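Local coordinates for putative sarcosine dimethylglycine methyltransferase (Galdieria sulphuraria, PDB 2O57) that probably transfers methyl groups from S-adenosylmethionine to sarcosine and dimethylglycine, at the interface of chains A and B. Coordinates in Å, arbitrary orientation; residue numbers count along the deposited sequence, not the author numbering. Chains: chain A/B, putative sarcosine dimethylglycine methyltransferase.

The interface of chains A and B. Residues chain A 297; chain B 236, 239-240, 280.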
loop_
_atom_site.group_PDB
_atom_site.type_symbol
_atom_site.label_atom_id
_atom_site.label_comp_id
_atom_site.label_asym_id
_atom_site.label_seq_id
_atom_site.Cartn_x
_atom_site.Cartn_y
_atom_site.Cartn_z
ATOM N N ILE A 297 2.881 -14.097 11.045
ATOM C CA ILE A 297 1.614 -13.543 10.470
ATOM C C ILE A 297 1.838 -12.672 9.216
ATOM O O ILE A 297 1.201 -12.862 8.176
ATOM C CB ILE A 297 0.598 -12.875 11.448
ATOM C CG1 ILE A 297 0.117 -13.864 12.510
ATOM C CG2 ILE A 297 -0.662 -12.415 10.653
ATOM C CD1 ILE A 297 -0.483 -13.202 13.732
ATOM O OXT ILE A 297 2.644 -11.756 9.198
ATOM N N ASP B 236 -0.969 -10.293 5.683
ATOM C CA ASP B 236 -1.807 -10.335 6.896
ATOM C C ASP B 236 -3.320 -10.455 6.543
ATOM O O ASP B 236 -4.056 -11.276 7.147
ATOM C CB ASP B 236 -1.514 -9.159 7.820
ATOM C CG ASP B 236 -1.765 -7.774 7.164
ATOM O OD1 ASP B 236 -2.053 -7.636 5.929
ATOM O OD2 ASP B 236 -1.668 -6.820 7.933
ATOM N N VAL B 239 -4.190 -14.039 5.468
ATOM C CA VAL B 239 -4.225 -14.935 6.619
ATOM C C VAL B 239 -5.481 -14.727 7.431
ATOM O O VAL B 239 -6.170 -15.695 7.744
ATOM C CB VAL B 239 -2.950 -14.789 7.533
ATOM C CG1 VAL B 239 -3.151 -15.463 8.921
ATOM C CG2 VAL B 239 -1.730 -15.409 6.828
ATOM N N HIS B 240 -5.786 -13.470 7.762
ATOM C CA HIS B 240 -7.007 -13.146 8.490
ATOM C C HIS B 240 -8.266 -13.570 7.731
ATOM O O HIS B 240 -9.169 -14.185 8.315
ATOM C CB HIS B 240 -7.074 -11.635 8.756
ATOM C CG HIS B 240 -5.973 -11.132 9.637
ATOM N ND1 HIS B 240 -5.397 -9.885 9.477
ATOM C CD2 HIS B 240 -5.364 -11.693 10.709
ATOM C CE1 HIS B 240 -4.475 -9.708 10.405
ATOM N NE2 HIS B 240 -4.434 -10.787 11.165
ATOM N N ARG B 280 1.499 -17.318 6.012
ATOM C CA ARG B 280 2.422 -17.230 7.156
ATOM C C ARG B 280 3.863 -17.611 6.803
ATOM O O ARG B 280 4.813 -17.172 7.475
ATOM C CB ARG B 280 1.916 -18.062 8.340
ATOM C CG ARG B 280 0.606 -17.587 8.918
ATOM C CD ARG B 280 0.384 -18.070 10.348
ATOM N NE ARG B 280 -0.930 -18.658 10.511
ATOM C CZ ARG B 280 -1.967 -18.123 11.159
ATOM N NH1 ARG B 280 -1.904 -16.938 11.745
ATOM N NH2 ARG B 280 -3.093 -18.802 11.217
HETATM O O HOH W 1 4.430 -15.168 9.015
#
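A water oxygen lies 2.6 Å from the backbone O of B:Arg280, the residue that ends helix 262-280 of chain B. The same water is 2.8 Å from the backbone N of A:Ile297, in a nearly straight hydrogen bond (168° at H), and so bridges the two chains. A:Ile297 is the last residue of chain A, and it settles between that helix end and the start of helix 235-251. The side chains of A:Ile297 and B:Arg280 run side by side and point the same way. CG1 of A:Ile297 meets the guanidinium at its edge, in the plane of the group, 3.8 Å from NH1. CG1 of B:Val239 covers one face of that guanidinium, off toward the rim, and may help to hold it in place. The other branch of A:Ile297 is turned anti to the backbone N (CG1 at chi1 -60°), which brings CG2 toward B:His240. CG2 comes to 4.1 Å from the ring NE2, and the two side chains cross at about a right angle. O of the terminal carboxylate faces the start of helix 235-251, while OXT points away. This O lies 4.1 Å from CG2 of B:Val239 and 4.1 Å from CA of B:Asp236. The helix dipole may favour this negative end. With its symmetric twin, this small patch lays each chain's C-terminus on the other subunit and may help to steady the dimer, if the deposited pair is the biological one.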